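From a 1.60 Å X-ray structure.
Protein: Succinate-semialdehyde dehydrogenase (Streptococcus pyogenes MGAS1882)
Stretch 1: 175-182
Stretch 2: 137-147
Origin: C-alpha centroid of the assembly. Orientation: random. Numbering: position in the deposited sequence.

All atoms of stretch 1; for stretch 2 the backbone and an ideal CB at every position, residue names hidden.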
# COMPACT_ATOMS: atom_id res chain seq x y z
N GLY A 175 10.14 -25.66 -14.93
CA GLY A 175 9.98 -26.66 -13.89
C GLY A 175 9.16 -26.23 -12.69
O GLY A 175 9.00 -26.99 -11.74
N ALA A 176 8.64 -25.01 -12.72
CA ALA A 176 7.81 -24.51 -11.63
C ALA A 176 6.51 -25.28 -11.58
O ALA A 176 5.99 -25.69 -12.61
CB ALA A 176 7.54 -23.01 -11.81
N GLU A 177 5.98 -25.49 -10.37
CA GLU A 177 4.74 -26.23 -10.23
C GLU A 177 3.60 -25.47 -10.89
O GLU A 177 3.58 -24.24 -10.86
CB GLU A 177 4.42 -26.49 -8.75
CG GLU A 177 3.14 -27.29 -8.56
CD GLU A 177 2.98 -27.88 -7.18
OE1 GLU A 177 3.99 -27.98 -6.45
OE2 GLU A 177 1.84 -28.25 -6.84
N ALA A 178 2.69 -26.21 -11.53
CA ALA A 178 1.49 -25.61 -12.09
C ALA A 178 0.79 -24.76 -11.04
O ALA A 178 0.55 -25.20 -9.91
CB ALA A 178 0.55 -26.70 -12.61
N GLY A 179 0.47 -23.53 -11.42
CA GLY A 179 -0.16 -22.60 -10.50
C GLY A 179 0.78 -21.50 -10.05
O GLY A 179 0.33 -20.50 -9.49
N SER A 180 2.09 -21.67 -10.28
CA SER A 180 3.05 -20.62 -9.92
C SER A 180 2.68 -19.29 -10.59
O SER A 180 2.68 -18.23 -9.96
CB SER A 180 4.48 -21.04 -10.28
OG SER A 180 4.91 -22.14 -9.48
N ILE A 181 2.36 -19.37 -11.88
CA ILE A 181 1.67 -18.28 -12.55
C ILE A 181 0.70 -18.87 -13.57
O ILE A 181 1.02 -19.85 -14.24
CB ILE A 181 2.65 -17.25 -13.19
CG1 ILE A 181 1.89 -16.00 -13.67
CG2 ILE A 181 3.46 -17.87 -14.33
CD1 ILE A 181 2.79 -14.84 -14.03
N THR A 182 -0.49 -18.29 -13.67
CA THR A 182 -1.46 -18.75 -14.65
C THR A 182 -2.04 -17.55 -15.38
O THR A 182 -2.52 -16.60 -14.77
CB THR A 182 -2.61 -19.53 -13.99
OG1 THR A 182 -2.07 -20.58 -13.18
CG2 THR A 182 -3.53 -20.12 -15.05
N UNK A 137 6.98 -6.10 -17.60
CA UNK A 137 6.00 -5.75 -16.57
C UNK A 137 5.50 -6.98 -15.81
O UNK A 137 5.12 -6.87 -14.64
CB UNK A 137 4.82 -5.02 -17.20
N UNK A 138 5.49 -8.15 -16.45
CA UNK A 138 5.17 -9.37 -15.71
C UNK A 138 6.32 -9.73 -14.78
O UNK A 138 6.12 -10.00 -13.59
CB UNK A 138 4.88 -10.53 -16.67
N UNK A 139 7.54 -9.73 -15.31
CA UNK A 139 8.68 -10.22 -14.55
C UNK A 139 8.92 -9.39 -13.29
O UNK A 139 9.31 -9.92 -12.25
CB UNK A 139 9.93 -10.22 -15.43
N UNK A 140 8.63 -8.09 -13.37
CA UNK A 140 8.82 -7.19 -12.22
C UNK A 140 8.04 -7.66 -11.01
O UNK A 140 8.48 -7.45 -9.88
CB UNK A 140 8.40 -5.76 -12.58
N UNK A 141 6.89 -8.28 -11.24
CA UNK A 141 6.07 -8.75 -10.12
C UNK A 141 6.09 -10.26 -9.93
O UNK A 141 5.98 -10.73 -8.80
CB UNK A 141 4.62 -8.29 -10.32
N UNK A 142 6.24 -11.02 -11.02
CA UNK A 142 6.33 -12.47 -10.86
C UNK A 142 7.57 -12.89 -10.06
O UNK A 142 7.47 -13.72 -9.16
CB UNK A 142 6.35 -13.14 -12.23
N UNK A 143 8.73 -12.33 -10.41
CA UNK A 143 9.98 -12.77 -9.76
C UNK A 143 9.94 -12.65 -8.23
O UNK A 143 10.18 -13.64 -7.53
CB UNK A 143 11.16 -11.95 -10.30
N UNK A 144 9.61 -11.46 -7.69
CA UNK A 144 9.60 -11.39 -6.22
C UNK A 144 8.47 -12.19 -5.56
O UNK A 144 8.67 -12.81 -4.52
CB UNK A 144 9.49 -9.93 -5.78
N UNK A 145 7.28 -12.20 -6.16
CA UNK A 145 6.20 -12.96 -5.56
C UNK A 145 6.43 -14.47 -5.60
O UNK A 145 6.09 -15.18 -4.65
CB UNK A 145 4.89 -12.62 -6.27
N UNK A 146 7.02 -14.95 -6.68
CA UNK A 146 7.34 -16.37 -6.79
C UNK A 146 8.34 -16.76 -5.70
O UNK A 146 8.18 -17.80 -5.04
CB UNK A 146 7.90 -16.69 -8.18
N UNK A 147 9.35 -15.93 -5.50
CA UNK A 147 10.34 -16.19 -4.46
C UNK A 147 9.73 -16.27 -3.04
O UNK A 147 10.01 -17.22 -2.31
CB UNK A 147 11.41 -15.10 -4.50

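Stretch 2 is helical throughout, and its CA-to-CB bonds at 138, 142 and 146 point toward stretch 1. This spacing of four sets one line of side chains along the loop and strand start formed by Ala176, Ser180 and Ile181.

At position 137 the ideal CB has nothing of stretch 1 within 5.5 Å, so the contact leaves the choice open; the residue is Gln137.

Position 138 is nearer. Its ideal CB lies 5.5 Å from Ile181 CD1, a gap that an apolar branch could close; leucine, valine, isoleucine or methionine would all be plausible. The residue is Ile138, with chi1 m and chi2 t, and its CG2 comes to 3.9 Å from Ile181 CD1.

Positions 139 and 140 are out of reach of stretch 1, which selects nothing there. They are Met139 and Arg140. Position 141 is equally unconstrained, although its phi of -107° departs from the values of its neighbours. It is Val141, whose N bonds to Ile138 O at 3.0 Å, three residues back, in place of the usual acceptor four back, Gln137 O.

At position 142 the ideal CB is 4.3 Å from Ile181 CD1. An apolar side chain suits this, and a long or aromatic one could run past CD1 toward the main chain of Ser180. The residue is Phe142, chi1 t. Its CE1 lies 3.8 Å from Ile181 CB and 3.9 Å from Ser180 O, the oxygen sitting at the ring edge, near the ring plane.

Position 143 is out of reach and is Ala143. So is 144, but phi is -69° and the backbone N has no bond to the turn before; proline fits, though other residues share that phi. It is Pro144, whose N has no hydrogen to give; the helix is kinked here and at 141, where that bond is missing. Position 145 also misses stretch 1; the residue is Asn145, whose ND2 bonds back to Val141 O at 2.9 Å.

Position 146 points toward stretch 1, yet nothing of stretch 1 lies within 5.5 Å of its ideal CB. Contact needs reach: an aromatic or a long aliphatic side chain would suit the Ala176 methyl. The residue is Phe146, chi1 t. Its CZ meets Ala176 CB at 3.9 Å, and its CE1 approaches Ser180 OG to 3.4 Å at the ring edge. Ser180 OG donates to Glu177 O at 2.8 Å.

Position 147 is out of reach and is Ile147. No hydrogen bond crosses between the stretches; packing accounts for the 237 Å² buried.

Stretch 2 137-147: QIMRVFAPNFI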
# COMPACT_ATOMS: atom_id res chain seq x y z
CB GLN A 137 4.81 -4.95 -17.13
CG GLN A 137 5.14 -3.69 -17.92
CD GLN A 137 5.94 -2.66 -17.16
OE1 GLN A 137 6.04 -2.68 -15.93
NE2 GLN A 137 6.51 -1.72 -17.91
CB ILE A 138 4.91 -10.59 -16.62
CG1 ILE A 138 3.78 -10.31 -17.61
CG2 ILE A 138 4.56 -11.81 -15.77
CD1 ILE A 138 3.63 -11.43 -18.66
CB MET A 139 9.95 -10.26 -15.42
CG MET A 139 11.12 -11.00 -14.74
SD MET A 139 10.75 -12.74 -14.47
CE MET A 139 11.23 -13.37 -16.07
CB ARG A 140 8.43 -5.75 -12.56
CG ARG A 140 9.45 -5.02 -13.42
CD ARG A 140 9.42 -3.49 -13.27
NE ARG A 140 8.09 -2.93 -13.08
CZ ARG A 140 7.71 -1.72 -13.52
NH1 ARG A 140 8.56 -0.95 -14.20
NH2 ARG A 140 6.48 -1.30 -13.30
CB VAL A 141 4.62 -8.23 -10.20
CG1 VAL A 141 4.60 -6.73 -10.06
CG2 VAL A 141 3.95 -8.64 -11.50
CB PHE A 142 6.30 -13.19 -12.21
CG PHE A 142 6.62 -14.65 -12.10
CD1 PHE A 142 5.71 -15.52 -11.53
CD2 PHE A 142 7.85 -15.14 -12.53
CE1 PHE A 142 6.00 -16.88 -11.40
CE2 PHE A 142 8.15 -16.50 -12.39
CZ PHE A 142 7.23 -17.35 -11.84
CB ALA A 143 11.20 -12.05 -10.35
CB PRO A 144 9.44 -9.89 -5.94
CG PRO A 144 8.76 -9.35 -7.16
CD PRO A 144 9.35 -10.13 -8.30
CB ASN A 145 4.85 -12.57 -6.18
CG ASN A 145 4.35 -11.23 -5.65
OD1 ASN A 145 3.97 -11.12 -4.48
ND2 ASN A 145 4.38 -10.20 -6.50
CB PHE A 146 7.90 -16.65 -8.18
CG PHE A 146 8.27 -18.09 -8.42
CD1 PHE A 146 7.31 -19.09 -8.32
CD2 PHE A 146 9.56 -18.43 -8.78
CE1 PHE A 146 7.64 -20.42 -8.56
CE2 PHE A 146 9.91 -19.76 -9.02
CZ PHE A 146 8.95 -20.75 -8.91
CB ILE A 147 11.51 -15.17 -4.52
CG1 ILE A 147 12.36 -15.42 -5.78
CG2 ILE A 147 12.36 -15.26 -3.27
CD1 ILE A 147 12.93 -16.84 -5.86
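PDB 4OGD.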